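Local coordinates for protein ribosome biogenesis GTPase A (Thermotoga maritima, PDB 3CNL) that binds GTP, probably hydrolyses it, and is thought to be required for a late step in assembly of the 50S ribosomal subunit, at residues L19-D30 against F44-K55. Residues are numbered along the deposited sequence; the frame is centred on the assembly and turned at random.
Sequences LRLVNTVVEVRD and FSRKETIILLNK. With GNP (phosphoaminophosphonic acid-guanylate ester), chain B.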
ATOM      1  N   LEU A  19      -1.911  -4.415 -19.517  1.00 40.06           N
ATOM      2  CA  LEU A  19      -0.467  -4.332 -19.746  1.00 39.43           C
ATOM      3  C   LEU A  19      -0.113  -4.214 -21.219  1.00 39.19           C
ATOM      4  O   LEU A  19       0.897  -3.595 -21.569  1.00 38.99           O
ATOM      5  CB  LEU A  19       0.231  -5.563 -19.161  1.00 39.15           C
ATOM      6  CG  LEU A  19       1.168  -5.506 -17.950  1.00 39.65           C
ATOM      7  CD1 LEU A  19       1.156  -4.182 -17.198  1.00 39.00           C
ATOM      8  CD2 LEU A  19       0.845  -6.673 -17.019  1.00 39.52           C
ATOM      9  N   ARG A  20      -0.935  -4.811 -22.082  1.00 38.54           N
ATOM     10  CA  ARG A  20      -0.651  -4.803 -23.518  1.00 38.37           C
ATOM     11  C   ARG A  20      -0.736  -3.394 -24.100  1.00 37.32           C
ATOM     12  O   ARG A  20      -0.145  -3.108 -25.137  1.00 37.27           O
ATOM     13  CB  ARG A  20      -1.577  -5.771 -24.271  1.00 39.24           C
ATOM     14  CG  ARG A  20      -1.322  -7.238 -23.944  1.00 41.58           C
ATOM     15  CD  ARG A  20      -1.809  -8.148 -25.062  1.00 46.60           C
ATOM     16  NE  ARG A  20      -3.139  -8.697 -24.818  1.00 50.05           N
ATOM     17  CZ  ARG A  20      -3.371  -9.885 -24.256  1.00 50.73           C
ATOM     18  NH1 ARG A  20      -2.360 -10.652 -23.859  1.00 52.97           N
ATOM     19  NH2 ARG A  20      -4.622 -10.306 -24.082  1.00 54.04           N
ATOM     20  N   LEU A  21      -1.480  -2.521 -23.418  1.00 36.00           N
ATOM     21  CA  LEU A  21      -1.660  -1.134 -23.853  1.00 34.64           C
ATOM     22  C   LEU A  21      -0.466  -0.234 -23.538  1.00 33.32           C
ATOM     23  O   LEU A  21      -0.378   0.897 -24.043  1.00 32.20           O
ATOM     24  CB  LEU A  21      -2.924  -0.531 -23.213  1.00 35.10           C
ATOM     25  CG  LEU A  21      -4.312  -1.100 -23.515  1.00 36.14           C
ATOM     26  CD1 LEU A  21      -5.367  -0.238 -22.822  1.00 37.70           C
ATOM     27  CD2 LEU A  21      -4.600  -1.164 -25.018  1.00 38.16           C
ATOM     28  N   VAL A  22       0.451  -0.724 -22.703  1.00 32.06           N
ATOM     29  CA  VAL A  22       1.460   0.157 -22.102  1.00 30.75           C
ATOM     30  C   VAL A  22       2.867  -0.332 -22.286  1.00 29.78           C
ATOM     31  O   VAL A  22       3.090  -1.487 -22.609  1.00 30.30           O
ATOM     32  CB  VAL A  22       1.199   0.384 -20.584  1.00 30.90           C
ATOM     33  CG1 VAL A  22      -0.207   0.928 -20.366  1.00 30.35           C
ATOM     34  CG2 VAL A  22       1.428  -0.908 -19.775  1.00 29.77           C
ATOM     35  N   ASN A  23       3.820   0.562 -22.058  1.00 28.88           N
ATOM     36  CA  ASN A  23       5.232   0.231 -22.121  1.00 28.13           C
ATOM     37  C   ASN A  23       5.949   0.555 -20.807  1.00 27.56           C
ATOM     38  O   ASN A  23       7.126   0.249 -20.654  1.00 27.54           O
ATOM     39  CB  ASN A  23       5.911   0.927 -23.327  1.00 28.18           C
ATOM     40  CG  ASN A  23       5.876   2.457 -23.251  1.00 27.82           C
ATOM     41  OD1 ASN A  23       5.826   3.052 -22.170  1.00 25.70           O
ATOM     42  ND2 ASN A  23       5.920   3.102 -24.418  1.00 25.97           N
ATOM     43  N   THR A  24       5.212   1.171 -19.879  1.00 26.72           N
ATOM     44  CA  THR A  24       5.718   1.586 -18.578  1.00 26.10           C
ATOM     45  C   THR A  24       4.683   1.255 -17.481  1.00 25.79           C
ATOM     46  O   THR A  24       3.475   1.361 -17.705  1.00 25.22           O
ATOM     47  CB  THR A  24       6.029   3.112 -18.598  1.00 26.28           C
ATOM     48  OG1 THR A  24       6.923   3.392 -19.683  1.00 25.85           O
ATOM     49  CG2 THR A  24       6.644   3.619 -17.266  1.00 25.51           C
ATOM     50  N   VAL A  25       5.188   0.873 -16.305  1.00 25.37           N
ATOM     51  CA  VAL A  25       4.403   0.486 -15.132  1.00 24.65           C
ATOM     52  C   VAL A  25       4.932   1.217 -13.892  1.00 24.58           C
ATOM     53  O   VAL A  25       6.128   1.121 -13.573  1.00 23.01           O
ATOM     54  CB  VAL A  25       4.534  -1.057 -14.851  1.00 24.80           C
ATOM     55  CG1 VAL A  25       3.891  -1.441 -13.516  1.00 24.87           C
ATOM     56  CG2 VAL A  25       3.891  -1.860 -15.970  1.00 24.00           C
ATOM     57  N   VAL A  26       4.030   1.935 -13.216  1.00 23.95           N
ATOM     58  CA  VAL A  26       4.295   2.509 -11.893  1.00 23.79           C
ATOM     59  C   VAL A  26       3.617   1.609 -10.854  1.00 23.53           C
ATOM     60  O   VAL A  26       2.374   1.522 -10.769  1.00 22.58           O
ATOM     61  CB  VAL A  26       3.795   3.968 -11.788  1.00 23.88           C
ATOM     62  CG1 VAL A  26       4.028   4.528 -10.369  1.00 24.17           C
ATOM     63  CG2 VAL A  26       4.487   4.857 -12.836  1.00 23.19           C
ATOM     64  N   GLU A  27       4.452   0.894 -10.115  1.00 23.54           N
ATOM     65  CA  GLU A  27       3.989   0.005  -9.061  1.00 23.91           C
ATOM     66  C   GLU A  27       3.864   0.811  -7.762  1.00 22.95           C
ATOM     67  O   GLU A  27       4.861   1.244  -7.168  1.00 22.49           O
ATOM     68  CB  GLU A  27       4.956  -1.168  -8.941  1.00 24.61           C
ATOM     69  CG  GLU A  27       4.530  -2.280  -8.015  1.00 29.19           C
ATOM     70  CD  GLU A  27       5.641  -3.302  -7.830  1.00 32.78           C
ATOM     71  OE1 GLU A  27       5.339  -4.442  -7.472  1.00 32.95           O
ATOM     72  OE2 GLU A  27       6.835  -2.960  -8.022  1.00 37.13           O
ATOM     73  N   VAL A  28       2.623   1.029  -7.349  1.00 21.86           N
ATOM     74  CA  VAL A  28       2.335   1.809  -6.152  1.00 21.54           C
ATOM     75  C   VAL A  28       2.283   0.883  -4.917  1.00 21.06           C
ATOM     76  O   VAL A  28       1.327   0.106  -4.727  1.00 20.68           O
ATOM     77  CB  VAL A  28       1.062   2.667  -6.318  1.00 21.54           C
ATOM     78  CG1 VAL A  28       0.771   3.514  -5.034  1.00 21.27           C
ATOM     79  CG2 VAL A  28       1.166   3.571  -7.557  1.00 21.43           C
ATOM     80  N   ARG A  29       3.331   0.989  -4.098  1.00 19.41           N
ATOM     81  CA  ARG A  29       3.490   0.202  -2.885  1.00 18.64           C
ATOM     82  C   ARG A  29       3.345   1.133  -1.695  1.00 19.11           C
ATOM     83  O   ARG A  29       3.463   2.340  -1.854  1.00 19.06           O
ATOM     84  CB  ARG A  29       4.883  -0.423  -2.854  1.00 18.49           C
ATOM     85  CG  ARG A  29       5.241  -1.310  -4.076  1.00 17.33           C
ATOM     86  CD  ARG A  29       6.444  -2.159  -3.745  1.00 20.81           C
ATOM     87  NE  ARG A  29       6.946  -2.845  -4.920  1.00 22.36           N
ATOM     88  CZ  ARG A  29       7.951  -3.708  -4.929  1.00 24.17           C
ATOM     89  NH1 ARG A  29       8.585  -4.025  -3.802  1.00 29.08           N
ATOM     90  NH2 ARG A  29       8.315  -4.270  -6.074  1.00 24.68           N
ATOM     91  N   ASP A  30       3.087   0.571  -0.520  1.00 19.81           N
ATOM     92  CA  ASP A  30       3.089   1.319   0.741  1.00 20.73           C
ATOM     93  C   ASP A  30       4.530   1.212   1.259  1.00 20.64           C
ATOM     94  O   ASP A  30       5.075   0.117   1.339  1.00 21.42           O
ATOM     95  CB  ASP A  30       2.058   0.707   1.722  1.00 21.00           C
ATOM     96  CG  ASP A  30       1.822   1.570   2.965  1.00 21.44           C
ATOM     97  OD1 ASP A  30       2.806   1.979   3.595  1.00 20.47           O
ATOM     98  OD2 ASP A  30       0.649   1.823   3.341  1.00 22.38           O
ATOM     99  N   PHE A  44       6.026  -7.958 -15.017  1.00 48.59           N
ATOM    100  CA  PHE A  44       6.340  -6.623 -15.548  1.00 48.06           C
ATOM    101  C   PHE A  44       7.721  -6.594 -16.198  1.00 48.36           C
ATOM    102  O   PHE A  44       8.267  -5.508 -16.427  1.00 48.58           O
ATOM    103  CB  PHE A  44       6.370  -5.555 -14.443  1.00 47.16           C
ATOM    104  CG  PHE A  44       5.120  -5.445 -13.627  1.00 45.88           C
ATOM    105  CD1 PHE A  44       3.866  -5.480 -14.219  1.00 44.55           C
ATOM    106  CD2 PHE A  44       5.209  -5.259 -12.252  1.00 45.79           C
ATOM    107  CE1 PHE A  44       2.719  -5.357 -13.455  1.00 43.67           C
ATOM    108  CE2 PHE A  44       4.070  -5.126 -11.481  1.00 44.57           C
ATOM    109  CZ  PHE A  44       2.821  -5.182 -12.083  1.00 45.98           C
ATOM    110  N   SER A  45       8.308  -7.760 -16.470  1.00 48.36           N
ATOM    111  CA  SER A  45       9.687  -7.814 -17.001  1.00 48.11           C
ATOM    112  C   SER A  45       9.857  -7.301 -18.451  1.00 47.34           C
ATOM    113  O   SER A  45      10.984  -7.068 -18.899  1.00 47.64           O
ATOM    114  CB  SER A  45      10.299  -9.222 -16.827  1.00 48.46           C
ATOM    115  OG  SER A  45       9.492 -10.222 -17.435  1.00 48.87           O
ATOM    116  N   ARG A  46       8.748  -7.118 -19.172  1.00 46.17           N
ATOM    117  CA  ARG A  46       8.789  -6.577 -20.544  1.00 45.30           C
ATOM    118  C   ARG A  46       8.507  -5.057 -20.597  1.00 43.33           C
ATOM    119  O   ARG A  46       8.515  -4.444 -21.672  1.00 43.33           O
ATOM    120  CB  ARG A  46       7.822  -7.353 -21.460  1.00 45.31           C
ATOM    121  CG  ARG A  46       8.314  -8.772 -21.823  1.00 46.44           C
ATOM    122  CD  ARG A  46       7.359  -9.538 -22.770  1.00 46.57           C
ATOM    123  NE  ARG A  46       6.817  -8.721 -23.867  1.00 51.87           N
ATOM    124  CZ  ARG A  46       7.522  -8.266 -24.908  1.00 51.19           C
ATOM    125  NH1 ARG A  46       6.929  -7.529 -25.843  1.00 53.03           N
ATOM    126  NH2 ARG A  46       8.816  -8.537 -25.019  1.00 53.63           N
ATOM    127  N   LYS A  47       8.256  -4.465 -19.429  1.00 40.93           N
ATOM    128  CA  LYS A  47       7.916  -3.046 -19.322  1.00 38.28           C
ATOM    129  C   LYS A  47       8.952  -2.315 -18.506  1.00 36.58           C
ATOM    130  O   LYS A  47       9.688  -2.933 -17.740  1.00 36.52           O
ATOM    131  CB  LYS A  47       6.539  -2.862 -18.665  1.00 38.03           C
ATOM    132  CG  LYS A  47       5.479  -3.839 -19.146  1.00 37.49           C
ATOM    133  CD  LYS A  47       4.957  -3.513 -20.536  1.00 35.06           C
ATOM    134  CE  LYS A  47       4.014  -4.610 -21.006  1.00 35.80           C
ATOM    135  NZ  LYS A  47       3.350  -4.277 -22.299  1.00 34.74           N
ATOM    136  N   GLU A  48       9.005  -0.996 -18.670  1.00 34.62           N
ATOM    137  CA  GLU A  48       9.808  -0.151 -17.798  1.00 32.95           C
ATOM    138  C   GLU A  48       9.039   0.024 -16.494  1.00 31.17           C
ATOM    139  O   GLU A  48       7.953   0.607 -16.480  1.00 30.58           O
ATOM    140  CB  GLU A  48      10.097   1.203 -18.470  1.00 33.26           C
ATOM    141  CG  GLU A  48      10.920   2.177 -17.633  1.00 35.68           C
ATOM    142  CD  GLU A  48      12.329   1.688 -17.357  1.00 36.92           C
ATOM    143  OE1 GLU A  48      12.846   0.886 -18.161  1.00 39.96           O
ATOM    144  OE2 GLU A  48      12.924   2.101 -16.333  1.00 39.74           O
ATOM    145  N   THR A  49       9.595  -0.489 -15.405  1.00 29.37           N
ATOM    146  CA  THR A  49       8.897  -0.495 -14.118  1.00 28.07           C
ATOM    147  C   THR A  49       9.543   0.490 -13.141  1.00 27.78           C
ATOM    148  O   THR A  49      10.762   0.510 -12.982  1.00 27.26           O
ATOM    149  CB  THR A  49       8.867  -1.904 -13.499  1.00 28.69           C
ATOM    150  OG1 THR A  49       8.185  -2.801 -14.384  1.00 29.65           O
ATOM    151  CG2 THR A  49       8.174  -1.911 -12.123  1.00 27.78           C
ATOM    152  N   ILE A  50       8.701   1.320 -12.529  1.00 26.66           N
ATOM    153  CA  ILE A  50       9.112   2.221 -11.452  1.00 26.34           C
ATOM    154  C   ILE A  50       8.454   1.743 -10.148  1.00 25.51           C
ATOM    155  O   ILE A  50       7.231   1.595 -10.086  1.00 25.60           O
ATOM    156  CB  ILE A  50       8.669   3.661 -11.756  1.00 26.51           C
ATOM    157  CG1 ILE A  50       9.147   4.081 -13.161  1.00 27.22           C
ATOM    158  CG2 ILE A  50       9.158   4.646 -10.665  1.00 25.92           C
ATOM    159  CD1 ILE A  50       8.665   5.452 -13.578  1.00 28.23           C
ATOM    160  N   ILE A  51       9.255   1.482  -9.121  1.00 24.78           N
ATOM    161  CA  ILE A  51       8.706   1.160  -7.792  1.00 23.82           C
ATOM    162  C   ILE A  51       8.492   2.465  -7.043  1.00 23.16           C
ATOM    163  O   ILE A  51       9.441   3.207  -6.809  1.00 23.58           O
ATOM    164  CB  ILE A  51       9.629   0.227  -6.989  1.00 23.83           C
ATOM    165  CG1 ILE A  51       9.743  -1.124  -7.695  1.00 24.40           C
ATOM    166  CG2 ILE A  51       9.127   0.088  -5.502  1.00 24.83           C
ATOM    167  CD1 ILE A  51      10.889  -2.017  -7.210  1.00 25.16           C
ATOM    168  N   LEU A  52       7.240   2.761  -6.720  1.00 21.84           N
ATOM    169  CA  LEU A  52       6.907   3.967  -6.012  1.00 21.13           C
ATOM    170  C   LEU A  52       6.557   3.600  -4.566  1.00 20.74           C
ATOM    171  O   LEU A  52       5.642   2.811  -4.317  1.00 18.98           O
ATOM    172  CB  LEU A  52       5.744   4.664  -6.728  1.00 21.38           C
ATOM    173  CG  LEU A  52       5.230   6.039  -6.307  1.00 21.34           C
ATOM    174  CD1 LEU A  52       4.362   6.611  -7.421  1.00 21.44           C
ATOM    175  CD2 LEU A  52       4.402   5.956  -5.062  1.00 23.96           C
ATOM    176  N   LEU A  53       7.315   4.148  -3.617  1.00 20.65           N
ATOM    177  CA  LEU A  53       7.068   3.860  -2.206  1.00 20.60           C
ATOM    178  C   LEU A  53       6.201   4.968  -1.670  1.00 20.69           C
ATOM    179  O   LEU A  53       6.698   6.047  -1.359  1.00 20.68           O
ATOM    180  CB  LEU A  53       8.380   3.754  -1.425  1.00 20.34           C
ATOM    181  CG  LEU A  53       9.308   2.635  -1.891  1.00 20.78           C
ATOM    182  CD1 LEU A  53      10.530   2.575  -0.987  1.00 20.55           C
ATOM    183  CD2 LEU A  53       8.596   1.243  -1.984  1.00 19.51           C
ATOM    184  N   ASN A  54       4.891   4.716  -1.591  1.00 20.29           N
ATOM    185  CA  ASN A  54       3.941   5.775  -1.299  1.00 20.82           C
ATOM    186  C   ASN A  54       3.706   5.946   0.216  1.00 21.14           C
ATOM    187  O   ASN A  54       4.111   5.092   0.993  1.00 21.06           O
ATOM    188  CB  ASN A  54       2.625   5.458  -2.010  1.00 20.24           C
ATOM    189  CG  ASN A  54       1.776   6.659  -2.206  1.00 20.86           C
ATOM    190  OD1 ASN A  54       2.281   7.757  -2.276  1.00 21.31           O
ATOM    191  ND2 ASN A  54       0.467   6.465  -2.310  1.00 22.95           N
ATOM    192  N   LYS A  55       3.033   7.030   0.602  1.00 21.55           N
ATOM    193  CA  LYS A  55       2.626   7.304   1.998  1.00 21.97           C
ATOM    194  C   LYS A  55       3.823   7.465   2.960  1.00 23.04           C
ATOM    195  O   LYS A  55       3.717   7.108   4.148  1.00 22.62           O
ATOM    196  CB  LYS A  55       1.639   6.237   2.539  1.00 22.12           C
ATOM    197  CG  LYS A  55       0.363   6.006   1.686  1.00 21.33           C
ATOM    198  CD  LYS A  55      -0.652   5.092   2.365  1.00 20.92           C
ATOM    199  CE  LYS A  55      -1.834   4.831   1.426  1.00 21.26           C
ATOM    200  NZ  LYS A  55      -2.893   4.016   2.090  1.00 20.87           N
TER
HETATM  201  PG  GNP B 501      -8.041   0.924  -4.125  1.00 38.27           P
HETATM  202  O1G GNP B 501      -7.354   0.305  -5.320  1.00 36.49           O
HETATM  203  O2G GNP B 501      -8.179  -0.051  -2.971  1.00 40.18           O
HETATM  204  O3G GNP B 501      -9.351   1.547  -4.593  1.00 37.74           O
HETATM  205  N3B GNP B 501      -7.359   2.188  -3.454  1.00 32.88           N
HETATM  206  PB  GNP B 501      -6.233   3.125  -4.040  1.00 30.22           P
HETATM  207  O1B GNP B 501      -4.976   2.346  -4.250  1.00 23.61           O
HETATM  208  O2B GNP B 501      -6.784   3.818  -5.243  1.00 28.79           O
HETATM  209  O3A GNP B 501      -5.978   4.165  -2.931  1.00 26.57           O
HETATM  210  PA  GNP B 501      -6.621   5.566  -2.695  1.00 27.21           P
HETATM  211  O1A GNP B 501      -5.934   6.595  -3.493  1.00 24.68           O
HETATM  212  O2A GNP B 501      -8.090   5.534  -2.786  1.00 27.42           O
HETATM  213  O5' GNP B 501      -6.225   5.874  -1.221  1.00 26.29           O
HETATM  214  C5' GNP B 501      -6.562   5.002  -0.132  1.00 26.42           C
HETATM  215  C4' GNP B 501      -6.478   5.807   1.160  1.00 27.52           C
HETATM  216  O4' GNP B 501      -5.114   6.242   1.429  1.00 26.59           O
HETATM  217  C3' GNP B 501      -7.296   7.086   1.211  1.00 28.88           C
HETATM  218  O3' GNP B 501      -7.782   7.249   2.536  1.00 31.11           O
HETATM  219  C2' GNP B 501      -6.261   8.154   0.895  1.00 27.88           C
HETATM  220  O2' GNP B 501      -6.659   9.400   1.417  1.00 29.64           O
HETATM  221  C1' GNP B 501      -5.033   7.633   1.633  1.00 25.30           C
HETATM  222  N9  GNP B 501      -3.751   8.034   1.058  1.00 24.60           N
HETATM  223  C8  GNP B 501      -3.397   7.967  -0.274  1.00 24.13           C
HETATM  224  N7  GNP B 501      -2.167   8.365  -0.493  1.00 26.19           N
HETATM  225  C5  GNP B 501      -1.694   8.726   0.787  1.00 24.81           C
HETATM  226  C6  GNP B 501      -0.433   9.228   1.213  1.00 25.13           C
HETATM  227  O6  GNP B 501       0.569   9.485   0.523  1.00 22.83           O
HETATM  228  N1  GNP B 501      -0.383   9.437   2.604  1.00 24.53           N
HETATM  229  C2  GNP B 501      -1.429   9.191   3.479  1.00 25.12           C
HETATM  230  N2  GNP B 501      -1.216   9.451   4.786  1.00 26.03           N
HETATM  231  N3  GNP B 501      -2.602   8.714   3.101  1.00 23.51           N
HETATM  232  C4  GNP B 501      -2.664   8.514   1.748  1.00 24.38           C
HETATM  233  O   HOH W   1      -1.844   1.566   2.297  1.00 24.27           O
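Val26 and Leu52 meet at CG1 and CD1, 3.6 Å apart, in the apolar centre of two neighbouring parallel strands, 24-30 and 48-54, inside the mixed sheet of this circularly permuted P-loop GTPase domain. Helix 112-120 packs on this face through Ile115, which touches Val28 and Leu52. On the other face, Val25 CG1 sits almost on the normal of the Phe44 ring, 3.9 Å from its centroid, a CH-pi contact over the middle of the face. Seven backbone bonds, from Glu48 N to Asn23 O through Asn54 N to Arg29 O, join the strands in continuous parallel register. Farther along, Ile51 lays CG2 3.7 Å above the guanidinium plane of Arg29, while Glu27 OE2, close to that plane, takes a salt bridge from Arg29 NH2 (2.8 Å), which approaches from above the carboxylate plane; Glu27 OE1 accepts from Ala39 N. At the start of the strands Lys47 bends at its second torsion (chi2 -75°), swinging NZ to two carbonyls of the 19-22 turn: Leu19 O at 2.6 Å and Val22 O at 2.8 Å. Leu19 O also accepts from Val22 N, on the opposite face of its carbonyl plane. A methionine in place of Lys47 would probably leave Val22 O without this donor and Leu19 O with one bond fewer, giving the turn more freedom to shift. At the far end Asn54 and Lys55 belong to the nucleotide site; Lys55 runs extended across one face of the guanine, also bonds Asn109 O, and its NZ donates to the ribose O4' of GNP at 3.2 Å.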